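Local coordinates for aspartokinase (Arabidopsis thaliana, PDB 2CDQ), which phosphorylates L-aspartate with ATP to give 4-phospho-L-aspartate, the first step of the aspartate-family amino-acid pathway, and binds lysine and S-adenosylmethionine as allosteric effectors, at the S-adenosylmethionine site and the interface of chains A and B. Numbering follows the deposited sequence. Chains: chain A/B, Aspartokinase.

Contact 1: the S-adenosylmethionine site. Residues chain A 368-371, 387, 392-394, 396, 400. With SAM (S-adenosylmethionine), chain C.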
# COMPACT_ATOMS: atom_id res chain seq x y z
N LEU A 368 -0.54 -17.67 -5.15
CA LEU A 368 -1.82 -18.23 -4.74
C LEU A 368 -3.00 -17.72 -5.58
O LEU A 368 -4.17 -17.97 -5.24
CB LEU A 368 -2.06 -18.00 -3.24
CG LEU A 368 -1.69 -19.18 -2.33
CD1 LEU A 368 -0.17 -19.34 -2.18
CD2 LEU A 368 -2.36 -19.01 -0.98
N GLY A 369 -2.68 -17.03 -6.67
CA GLY A 369 -3.66 -16.57 -7.66
C GLY A 369 -4.70 -15.56 -7.18
O GLY A 369 -5.80 -15.49 -7.75
N ILE A 370 -4.36 -14.78 -6.16
CA ILE A 370 -5.28 -13.81 -5.56
C ILE A 370 -4.93 -12.36 -5.93
O ILE A 370 -3.77 -11.94 -5.83
CB ILE A 370 -5.35 -13.95 -4.02
CG1 ILE A 370 -5.86 -15.34 -3.62
CG2 ILE A 370 -6.26 -12.89 -3.42
CD1 ILE A 370 -6.00 -15.54 -2.12
N SER A 371 -5.95 -11.60 -6.34
CA SER A 371 -5.79 -10.18 -6.60
C SER A 371 -6.22 -9.34 -5.39
O SER A 371 -7.34 -9.46 -4.89
CB SER A 371 -6.56 -9.76 -7.85
OG SER A 371 -6.51 -8.36 -8.02
N ASP A 387 -9.73 -8.09 -3.63
CA ASP A 387 -10.72 -7.72 -4.65
C ASP A 387 -12.12 -8.13 -4.20
O ASP A 387 -12.30 -9.24 -3.69
CB ASP A 387 -10.41 -8.41 -5.98
CG ASP A 387 -9.46 -7.61 -6.86
OD1 ASP A 387 -9.12 -6.46 -6.53
OD2 ASP A 387 -9.05 -8.16 -7.91
N TRP A 392 -15.20 -11.20 -9.54
CA TRP A 392 -14.77 -12.55 -9.90
C TRP A 392 -15.95 -13.51 -10.08
O TRP A 392 -17.11 -13.08 -10.12
CB TRP A 392 -13.79 -13.08 -8.86
CG TRP A 392 -12.51 -12.31 -8.85
CD1 TRP A 392 -12.18 -11.28 -8.03
CD2 TRP A 392 -11.39 -12.50 -9.73
NE1 TRP A 392 -10.92 -10.81 -8.32
CE2 TRP A 392 -10.41 -11.54 -9.37
CE3 TRP A 392 -11.12 -13.38 -10.78
CZ2 TRP A 392 -9.17 -11.44 -10.02
CZ3 TRP A 392 -9.89 -13.28 -11.43
CH2 TRP A 392 -8.93 -12.32 -11.05
N SER A 393 -15.67 -14.80 -10.19
CA SER A 393 -16.70 -15.79 -10.48
C SER A 393 -17.28 -16.43 -9.22
O SER A 393 -18.39 -16.97 -9.23
CB SER A 393 -16.15 -16.88 -11.41
OG SER A 393 -15.23 -17.71 -10.72
N ARG A 394 -16.52 -16.36 -8.13
CA ARG A 394 -16.85 -17.05 -6.90
C ARG A 394 -16.28 -16.26 -5.72
O ARG A 394 -15.44 -15.37 -5.91
CB ARG A 394 -16.28 -18.48 -6.97
CG ARG A 394 -16.17 -19.22 -5.65
CD ARG A 394 -15.71 -20.67 -5.81
NE ARG A 394 -14.44 -20.85 -6.54
CZ ARG A 394 -13.23 -20.67 -6.01
NH1 ARG A 394 -13.07 -20.28 -4.75
NH2 ARG A 394 -12.16 -20.88 -6.77
N LEU A 396 -13.86 -16.50 -2.40
CA LEU A 396 -12.77 -17.35 -1.91
C LEU A 396 -13.29 -18.24 -0.78
O LEU A 396 -13.98 -17.76 0.12
CB LEU A 396 -11.60 -16.50 -1.43
CG LEU A 396 -10.92 -15.57 -2.44
CD1 LEU A 396 -9.96 -14.61 -1.73
CD2 LEU A 396 -10.18 -16.36 -3.50
N GLU A 400 -8.90 -21.65 1.03
CA GLU A 400 -8.01 -20.74 0.29
C GLU A 400 -7.46 -19.62 1.17
O GLU A 400 -6.30 -19.25 1.03
CB GLU A 400 -8.70 -20.16 -0.94
CG GLU A 400 -9.04 -21.20 -1.98
CD GLU A 400 -9.81 -20.64 -3.17
OE1 GLU A 400 -9.71 -21.25 -4.25
OE2 GLU A 400 -10.50 -19.61 -3.03
N SAM C . -5.78 -22.79 -5.51
CA SAM C . -6.50 -22.11 -6.59
C SAM C . -5.62 -21.86 -7.82
O SAM C . -6.08 -21.99 -8.96
OXT SAM C . -4.45 -21.52 -7.70
CB SAM C . -7.10 -20.80 -6.08
CG SAM C . -8.20 -20.21 -6.96
SD SAM C . -7.74 -18.58 -7.59
CE SAM C . -7.94 -17.56 -6.11
C5' SAM C . -9.09 -18.04 -8.70
C4' SAM C . -10.54 -18.28 -8.28
O4' SAM C . -10.86 -17.59 -7.09
C3' SAM C . -11.52 -17.79 -9.34
O3' SAM C . -12.50 -18.78 -9.53
C2' SAM C . -12.16 -16.54 -8.77
O2' SAM C . -13.55 -16.49 -9.04
C1' SAM C . -11.93 -16.67 -7.27
N9 SAM C . -11.61 -15.39 -6.60
C8 SAM C . -12.39 -14.75 -5.68
N7 SAM C . -11.77 -13.63 -5.26
C5 SAM C . -10.59 -13.53 -5.91
C6 SAM C . -9.57 -12.59 -5.86
N6 SAM C . -9.66 -11.53 -5.06
N1 SAM C . -8.45 -12.76 -6.66
C2 SAM C . -8.36 -13.86 -7.49
N3 SAM C . -9.38 -14.79 -7.53
C4 SAM C . -10.47 -14.64 -6.75
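S-adenosylmethionine, an allosteric effector of this kinase, sits in a pocket of the first ACT domain, its adenine clamped between A:Trp392 and A:Leu396. The indole of A:Trp392 stacks nearly parallel to the base of SAM, planes 10° apart, with CD1 3.5 Å from adenine C5. From the opposite face A:Leu396 brings its CD2 methyl over the imidazole ring of the base. The Watson-Crick edge is read by the backbone of A:Ser371: A:Ser371 N donates almost straight to N1 of the adenine (2.8 Å), and the exocyclic amine N6 gives its hydrogen to A:Ser371 O (3.1 Å), in the carbonyl plane on a lone pair. At the ribose, A:Ser393 OG, held between its backbone N and carbonyl carbon (chi1 71°), is 2.7 Å from the 2'-hydroxyl O2' and also accepts from the 3'-hydroxyl O3'. A:Ser393 N donates to O2'.

Further out, A:Asp387 OD2 ties two walls together. It accepts the indole N-H of A:Trp392 NE1 (3.3 Å) on its anti lone pair, while A:Ser371 OG comes from above the carboxylate plane. The bond from NE1 lies close to the indole plane and should resist rotation of the stacked ring. Beside the sugar, A:Arg394, bent at chi3 (55°), forms a salt bridge from NH1 to A:Glu400 OE2 (3.2 Å), the acceptor lying in the guanidinium plane. The extended A:Glu400 side chain also borders the methionine part, with its carboxylate beside CB and CG of the ligand.

Contact 2: the interface of chains A and B. Residues chain A 434, 437, 490, 492; chain B 437, 440-441, 444.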
# COMPACT_ATOMS: atom_id res chain seq x y z
N LEU A 434 -10.95 20.09 2.92
CA LEU A 434 -12.35 20.48 3.11
C LEU A 434 -13.27 19.26 3.13
O LEU A 434 -14.07 19.07 4.06
CB LEU A 434 -12.76 21.48 2.01
CG LEU A 434 -14.22 21.77 1.63
CD1 LEU A 434 -15.22 21.69 2.78
CD2 LEU A 434 -14.29 23.15 0.98
N GLU A 437 -12.38 17.02 6.30
CA GLU A 437 -12.93 17.58 7.55
C GLU A 437 -14.41 17.23 7.66
O GLU A 437 -14.86 16.72 8.70
CB GLU A 437 -12.75 19.11 7.62
CG GLU A 437 -13.29 19.70 8.93
CD GLU A 437 -13.40 21.23 8.95
OE1 GLU A 437 -12.95 21.90 7.99
OE2 GLU A 437 -13.93 21.76 9.95
N GLU A 490 -18.20 27.52 0.62
CA GLU A 490 -17.58 28.23 1.73
C GLU A 490 -16.06 27.98 1.65
O GLU A 490 -15.45 27.37 2.54
CB GLU A 490 -18.21 27.86 3.10
CG GLU A 490 -17.68 26.60 3.81
CD GLU A 490 -18.20 25.29 3.23
OE1 GLU A 490 -19.29 25.29 2.61
OE2 GLU A 490 -17.52 24.26 3.41
N LEU A 492 -12.08 29.41 1.20
CA LEU A 492 -11.24 30.52 1.65
C LEU A 492 -10.92 31.50 0.50
O LEU A 492 -10.23 31.14 -0.46
CB LEU A 492 -9.94 30.00 2.29
CG LEU A 492 -9.80 29.85 3.82
CD1 LEU A 492 -9.58 31.20 4.50
CD2 LEU A 492 -10.95 29.10 4.48
N GLU B 437 -11.04 14.72 11.81
CA GLU B 437 -11.83 15.94 11.60
C GLU B 437 -11.04 17.18 12.01
O GLU B 437 -10.90 18.13 11.23
CB GLU B 437 -13.15 15.92 12.37
CG GLU B 437 -13.92 17.23 12.23
CD GLU B 437 -15.13 17.35 13.14
OE1 GLU B 437 -15.30 16.51 14.06
OE2 GLU B 437 -15.90 18.30 12.93
N PHE B 440 -7.69 17.69 9.64
CA PHE B 440 -7.94 18.24 8.31
C PHE B 440 -8.52 19.64 8.38
O PHE B 440 -8.31 20.45 7.47
CB PHE B 440 -8.80 17.31 7.47
CG PHE B 440 -8.05 16.12 6.96
CD1 PHE B 440 -8.16 14.89 7.59
CD2 PHE B 440 -7.19 16.25 5.86
CE1 PHE B 440 -7.45 13.79 7.12
CE2 PHE B 440 -6.48 15.16 5.38
CZ PHE B 440 -6.60 13.93 6.01
N HIS B 441 -9.24 19.94 9.46
CA HIS B 441 -9.74 21.29 9.66
C HIS B 441 -8.56 22.25 9.74
O HIS B 441 -8.57 23.30 9.09
CB HIS B 441 -10.59 21.39 10.92
CG HIS B 441 -10.96 22.80 11.27
ND1 HIS B 441 -11.81 23.56 10.49
CD2 HIS B 441 -10.58 23.59 12.30
CE1 HIS B 441 -11.94 24.75 11.02
NE2 HIS B 441 -11.21 24.80 12.12
N TYR B 444 -6.98 22.56 6.36
CA TYR B 444 -7.89 23.36 5.53
C TYR B 444 -7.73 24.86 5.81
O TYR B 444 -7.68 25.67 4.87
CB TYR B 444 -9.35 22.93 5.71
CG TYR B 444 -10.36 23.94 5.17
CD1 TYR B 444 -10.58 24.08 3.80
CD2 TYR B 444 -11.09 24.75 6.04
CE1 TYR B 444 -11.49 25.00 3.31
CE2 TYR B 444 -12.00 25.68 5.57
CZ TYR B 444 -12.20 25.80 4.20
OH TYR B 444 -13.11 26.72 3.72
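A:Glu437 and B:His441 run side by side and point the same way, each projecting from its own copy of helix 432-446 in the second ACT domain. A:Glu437 has CG anti to the backbone N (chi1 -178°) and stays extended beyond it, so its carboxylate ends beside the imidazole. There A:Glu437 OE2 lies 2.8 Å from B:His441 ND1, a hydrogen bond if ND1 carries the proton. The carboxylate and ring planes are 62° apart, and OE1 sits at the imidazole edge, in its plane. B:His441 CB packs 3.4 Å from A:Glu437 CD, so the acid is met by carbon as well as by nitrogen. The A:Glu437 and B:Glu437 carboxylates come within 5.0 Å, OE2 to OE2. That closeness of like charges may favour a protonated, positive histidine.

One turn on, B:Tyr444 also has CG anti to its backbone N (chi1 165°), sending the phenol out across chain A. A:Leu434 lies alongside it, its CB 3.8 Å from B:Tyr444 CD1. A:Leu492 crosses the ring obliquely and puts its CD2 methyl 3.5 Å from B:Tyr444 CZ. The B:Tyr444 hydroxyl OH gives a hydrogen bond to the backbone carbonyl A:Glu490 O (2.7 Å), which probably helps hold the ring in place. Repeated with the chains exchanged, these contacts pair the two helices and pin the C-terminal segment of each subunit onto its neighbour, helping to hold the homodimer together.

Contact 3: the interface of chains A and B. Residues chain A 375-377, 452-456; chain B 375-377, 452-456.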
# COMPACT_ATOMS: atom_id res chain seq x y z
N VAL A 375 -4.52 -0.99 -0.43
CA VAL A 375 -3.31 -1.22 0.38
C VAL A 375 -2.95 0.02 1.19
O VAL A 375 -3.06 1.16 0.70
CB VAL A 375 -2.09 -1.68 -0.48
CG1 VAL A 375 -0.81 -1.72 0.36
CG2 VAL A 375 -2.32 -3.04 -1.11
N ALA A 376 -2.54 -0.20 2.44
CA ALA A 376 -2.00 0.84 3.30
C ALA A 376 -0.90 0.25 4.17
O ALA A 376 -0.72 -0.97 4.19
CB ALA A 376 -3.09 1.44 4.17
N THR A 377 -0.16 1.11 4.87
CA THR A 377 0.98 0.66 5.66
C THR A 377 1.07 1.39 6.98
O THR A 377 0.44 2.43 7.17
CB THR A 377 2.30 0.92 4.92
OG1 THR A 377 2.30 2.26 4.43
CG2 THR A 377 2.48 -0.05 3.76
N MET A 452 -9.27 1.63 8.11
CA MET A 452 -8.16 1.71 7.18
C MET A 452 -8.41 2.84 6.19
O MET A 452 -9.51 2.93 5.63
CB MET A 452 -7.99 0.36 6.47
CG MET A 452 -6.91 0.29 5.40
SD MET A 452 -6.67 -1.41 4.85
CE MET A 452 -5.73 -1.16 3.35
N ILE A 453 -7.42 3.70 5.99
CA ILE A 453 -7.53 4.82 5.04
C ILE A 453 -6.44 4.70 3.97
O ILE A 453 -5.30 4.32 4.28
CB ILE A 453 -7.46 6.21 5.76
CG1 ILE A 453 -8.36 6.24 6.99
CG2 ILE A 453 -7.86 7.34 4.80
CD1 ILE A 453 -8.00 7.30 8.01
N SER A 454 -6.78 5.00 2.72
CA SER A 454 -5.82 4.91 1.63
C SER A 454 -6.09 5.86 0.46
O SER A 454 -7.08 5.71 -0.26
CB SER A 454 -5.71 3.46 1.13
OG SER A 454 -4.73 3.33 0.11
N GLN A 455 -5.21 6.85 0.31
CA GLN A 455 -5.25 7.76 -0.83
C GLN A 455 -3.87 7.85 -1.47
O GLN A 455 -2.88 8.08 -0.79
CB GLN A 455 -5.70 9.16 -0.41
CG GLN A 455 -5.62 10.20 -1.53
CD GLN A 455 -6.07 11.57 -1.08
OE1 GLN A 455 -7.23 11.78 -0.72
NE2 GLN A 455 -5.15 12.53 -1.12
N GLY A 456 -3.82 7.67 -2.79
CA GLY A 456 -2.56 7.74 -3.53
C GLY A 456 -2.24 9.14 -3.98
O GLY A 456 -3.04 10.05 -3.78
N VAL B 375 2.90 3.14 1.66
CA VAL B 375 2.20 2.70 0.45
C VAL B 375 0.70 3.00 0.53
O VAL B 375 0.07 2.79 1.58
CB VAL B 375 2.37 1.18 0.18
CG1 VAL B 375 1.71 0.79 -1.13
CG2 VAL B 375 3.84 0.78 0.16
N ALA B 376 0.15 3.49 -0.58
CA ALA B 376 -1.30 3.69 -0.73
C ALA B 376 -1.71 3.30 -2.14
O ALA B 376 -0.86 3.14 -3.01
CB ALA B 376 -1.67 5.14 -0.44
N THR B 377 -3.02 3.15 -2.37
CA THR B 377 -3.51 2.69 -3.67
C THR B 377 -4.72 3.47 -4.15
O THR B 377 -5.36 4.17 -3.38
CB THR B 377 -3.91 1.21 -3.62
OG1 THR B 377 -4.74 0.96 -2.47
CG2 THR B 377 -2.68 0.30 -3.59
N MET B 452 -1.09 12.44 -0.09
CA MET B 452 -1.23 10.98 0.04
C MET B 452 -1.48 10.57 1.49
O MET B 452 -0.79 11.05 2.40
CB MET B 452 0.01 10.28 -0.54
CG MET B 452 0.23 8.84 -0.15
SD MET B 452 1.66 8.17 -1.04
CE MET B 452 1.82 6.56 -0.26
N ILE B 453 -2.48 9.71 1.71
CA ILE B 453 -2.88 9.29 3.06
C ILE B 453 -2.83 7.77 3.18
O ILE B 453 -3.31 7.07 2.30
CB ILE B 453 -4.31 9.80 3.44
CG1 ILE B 453 -4.51 11.26 3.03
CG2 ILE B 453 -4.57 9.63 4.94
CD1 ILE B 453 -5.96 11.66 2.86
N SER B 454 -2.27 7.27 4.28
CA SER B 454 -2.15 5.83 4.51
C SER B 454 -2.25 5.42 5.98
O SER B 454 -1.37 5.72 6.78
CB SER B 454 -0.85 5.30 3.88
OG SER B 454 -0.65 3.92 4.16
N GLN B 455 -3.35 4.74 6.33
CA GLN B 455 -3.53 4.13 7.66
C GLN B 455 -3.91 2.67 7.52
O GLN B 455 -4.82 2.34 6.76
CB GLN B 455 -4.61 4.87 8.47
CG GLN B 455 -4.95 4.20 9.81
CD GLN B 455 -6.07 4.92 10.56
OE1 GLN B 455 -7.18 4.41 10.68
NE2 GLN B 455 -5.78 6.12 11.05
N GLY B 456 -3.22 1.80 8.24
CA GLY B 456 -3.52 0.36 8.21
C GLY B 456 -4.53 -0.07 9.26
O GLY B 456 -4.91 0.70 10.13
O HOH W 1 -8.53 4.69 -2.68
O HOH W 2 -6.05 6.66 -3.90
O HOH W 3 -1.09 2.84 9.49
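Strand 452-455 of the second ACT domain pairs antiparallel with its own copy across the dimer two-fold, joining the subunits' sheets. A:Ser454 faces B:Ser454 at the centre. On one side A:Gln455 N donates nearly straight to B:Ile453 O (2.8 Å), in the carbonyl plane, and B:Ile453 N returns a bond to A:Gln455 O (3.0 Å) on a lone pair; on the other, A:Ile453 and B:Gln455 form the twin bonds.

Followed outward, A:Ile453 has CB near B:Gln455 CB. CG2, anti to the backbone N, meets the same methyl of B:Ile453 at 4.0 Å, the two side chains crossing obliquely. CG1 is anti to the carbonyl carbon and carries CD1 obliquely across the extended B:Gln455 side chain, 4.0 Å from its amide carbon CD.

The strand's other face meets strand 372-378 of the first ACT domain. A:Ser454 OG, anti to the backbone N (chi1 -177°), donates within its own chain to A:Val375 O (2.8 Å), from above the carbonyl plane, and accepts from B:Thr377 N (3.0 Å). One hydroxyl therefore links both subunits. B:Thr377 OG1, between its backbone N and carbonyl carbon (chi1 48°), accepts A:Val375 N at 2.8 Å. Its CG2 turns to A:Val375 CB (3.7 Å), the side chains crossing at about a right angle, while the CG1 methyls of the two valines meet across the axis. Water 2 bridges A:Gly456 N and B:Thr377 O; water 3 does the same for B:Gly456 N and A:Thr377 O.

Contact 4: the interface of chains A and B. Residues chain A 429-433, 436, 455; chain B 440, 443-444, 448-450, 453.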
# COMPACT_ATOMS: atom_id res chain seq x y z
N VAL A 429 -9.64 17.12 -6.03
CA VAL A 429 -8.42 17.04 -5.25
C VAL A 429 -7.99 18.39 -4.64
O VAL A 429 -7.34 18.44 -3.60
CB VAL A 429 -7.30 16.33 -6.07
CG1 VAL A 429 -6.38 17.34 -6.74
CG2 VAL A 429 -6.52 15.38 -5.16
N GLN A 430 -8.42 19.48 -5.27
CA GLN A 430 -8.17 20.84 -4.77
C GLN A 430 -8.84 21.15 -3.42
O GLN A 430 -8.46 22.10 -2.74
CB GLN A 430 -8.58 21.88 -5.82
CG GLN A 430 -7.43 22.72 -6.36
CD GLN A 430 -6.43 21.93 -7.19
OE1 GLN A 430 -6.81 21.15 -8.07
NE2 GLN A 430 -5.14 22.13 -6.92
N HIS A 431 -9.83 20.36 -3.03
CA HIS A 431 -10.52 20.61 -1.77
C HIS A 431 -10.47 19.40 -0.84
O HIS A 431 -11.36 19.20 -0.01
CB HIS A 431 -11.95 21.07 -2.04
CG HIS A 431 -12.04 22.16 -3.05
ND1 HIS A 431 -11.43 23.39 -2.87
CD2 HIS A 431 -12.66 22.21 -4.25
CE1 HIS A 431 -11.67 24.15 -3.93
NE2 HIS A 431 -12.41 23.46 -4.78
N SER A 432 -9.39 18.62 -0.99
CA SER A 432 -9.16 17.42 -0.20
C SER A 432 -9.43 17.63 1.30
O SER A 432 -10.26 16.93 1.88
CB SER A 432 -7.73 16.93 -0.42
OG SER A 432 -7.44 15.84 0.44
N SER A 433 -8.73 18.58 1.91
CA SER A 433 -8.90 18.85 3.34
C SER A 433 -10.33 19.20 3.70
O SER A 433 -10.87 18.68 4.68
CB SER A 433 -7.94 19.94 3.81
OG SER A 433 -6.60 19.48 3.76
N LEU A 436 -12.38 16.19 3.58
CA LEU A 436 -12.02 15.27 4.66
C LEU A 436 -12.47 15.72 6.03
O LEU A 436 -12.91 14.89 6.83
CB LEU A 436 -10.52 14.95 4.64
CG LEU A 436 -10.09 13.66 3.92
CD1 LEU A 436 -11.23 12.98 3.18
CD2 LEU A 436 -8.94 13.93 2.97
N GLN A 455 -5.21 6.85 0.31
CA GLN A 455 -5.25 7.76 -0.83
C GLN A 455 -3.87 7.85 -1.47
O GLN A 455 -2.88 8.08 -0.79
CB GLN A 455 -5.70 9.16 -0.41
CG GLN A 455 -5.62 10.20 -1.53
CD GLN A 455 -6.07 11.57 -1.08
OE1 GLN A 455 -7.23 11.78 -0.72
NE2 GLN A 455 -5.15 12.53 -1.12
N PHE B 440 -7.69 17.69 9.64
CA PHE B 440 -7.94 18.24 8.31
C PHE B 440 -8.52 19.64 8.38
O PHE B 440 -8.31 20.45 7.47
CB PHE B 440 -8.80 17.31 7.47
CG PHE B 440 -8.05 16.12 6.96
CD1 PHE B 440 -8.16 14.89 7.59
CD2 PHE B 440 -7.19 16.25 5.86
CE1 PHE B 440 -7.45 13.79 7.12
CE2 PHE B 440 -6.48 15.16 5.38
CZ PHE B 440 -6.60 13.93 6.01
N LEU B 443 -5.47 21.78 8.55
CA LEU B 443 -4.83 21.85 7.25
C LEU B 443 -5.65 22.70 6.29
O LEU B 443 -5.09 23.47 5.50
CB LEU B 443 -4.58 20.46 6.68
CG LEU B 443 -3.65 19.56 7.50
CD1 LEU B 443 -3.66 18.15 6.95
CD2 LEU B 443 -2.23 20.10 7.53
N TYR B 444 -6.98 22.56 6.36
CA TYR B 444 -7.89 23.36 5.53
C TYR B 444 -7.73 24.86 5.81
O TYR B 444 -7.68 25.67 4.87
CB TYR B 444 -9.35 22.93 5.71
CG TYR B 444 -10.36 23.94 5.17
CD1 TYR B 444 -10.58 24.08 3.80
CD2 TYR B 444 -11.09 24.75 6.04
CE1 TYR B 444 -11.49 25.00 3.31
CE2 TYR B 444 -12.00 25.68 5.57
CZ TYR B 444 -12.20 25.80 4.20
OH TYR B 444 -13.11 26.72 3.72
N VAL B 448 -3.66 23.85 3.12
CA VAL B 448 -2.83 22.68 2.82
C VAL B 448 -3.67 21.47 2.46
O VAL B 448 -4.55 21.07 3.23
CB VAL B 448 -1.91 22.29 4.00
CG1 VAL B 448 -1.06 21.07 3.63
CG2 VAL B 448 -1.02 23.46 4.40
N ASN B 449 -3.41 20.89 1.29
CA ASN B 449 -4.01 19.63 0.88
C ASN B 449 -2.99 18.50 0.92
O ASN B 449 -1.94 18.57 0.28
CB ASN B 449 -4.64 19.73 -0.51
CG ASN B 449 -5.86 20.63 -0.53
OD1 ASN B 449 -6.71 20.59 0.37
ND2 ASN B 449 -5.97 21.44 -1.57
N VAL B 450 -3.29 17.47 1.71
CA VAL B 450 -2.46 16.28 1.81
C VAL B 450 -2.41 15.58 0.46
O VAL B 450 -3.43 15.38 -0.19
CB VAL B 450 -2.99 15.34 2.92
CG1 VAL B 450 -2.27 14.01 2.88
CG2 VAL B 450 -2.83 15.98 4.29
N ILE B 453 -2.48 9.71 1.71
CA ILE B 453 -2.88 9.29 3.06
C ILE B 453 -2.83 7.77 3.18
O ILE B 453 -3.31 7.07 2.30
CB ILE B 453 -4.31 9.80 3.44
CG1 ILE B 453 -4.51 11.26 3.03
CG2 ILE B 453 -4.57 9.63 4.94
CD1 ILE B 453 -5.96 11.66 2.86
O HOH W 4 -5.81 17.22 2.57
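The start of helix 432-446 of chain A, in the second ACT domain, meets the loop that leads from the same helix of chain B into strand 452-455. B:Asn449 reaches the helix N-terminus with CG anti to its carbonyl carbon (chi1 -68°) and uses both ends of its amide. OD1 accepts A:Ser433 N (3.2 Å) in a nearly straight bond, capping the first turn from the other subunit. ND2 donates to A:Gln430 O (2.8 Å), lying well above that carbonyl's plane. A:Ser433 OG, anti to the carbonyl carbon (chi1 -69°), gives its hydrogen to B:Val448 O (2.7 Å) in the carbonyl plane. Water 4 is shared by A:Ser433 OG, A:Ser432 OG and B:Val450 N, the last at 2.7 Å from it.

One turn along, A:Leu436 lies alongside B:Phe440, pointing the same way, and lays CB over the face of the phenyl ring, 3.7 Å from its centroid. A:Ser433 OG is at the ring's edge, in plane. Farther out, A:Leu436 CD2 touches B:Phe440 CE2 and meets B:Ile453 CD1 tip to tip (3.7 Å). The polar cap and the apolar contact together probably help set helix against loop, and so support the homodimer.

Contacts 2, 3 and 4 are parts of one two-fold dimer interface. Measured throughout between the centres of their C-alpha atoms, contacts 2 and 4 are about 8 Å apart; they share B:Phe440 and B:Tyr444, and both use helix 432-446. Contact 4 lies about 14 Å from contact 3, with A:Gln455 and B:Ile453 common to both, so helix packing continues into strand pairing; contacts 2 and 3 are about 20 Å apart. Contact 1 stands about 22 Å from contact 3 and 39 Å from contact 2. Strand 372-378, beginning just after the adenine-binding A:Ser371, leads directly into contact 3, a plausible route between effector site and dimer axis.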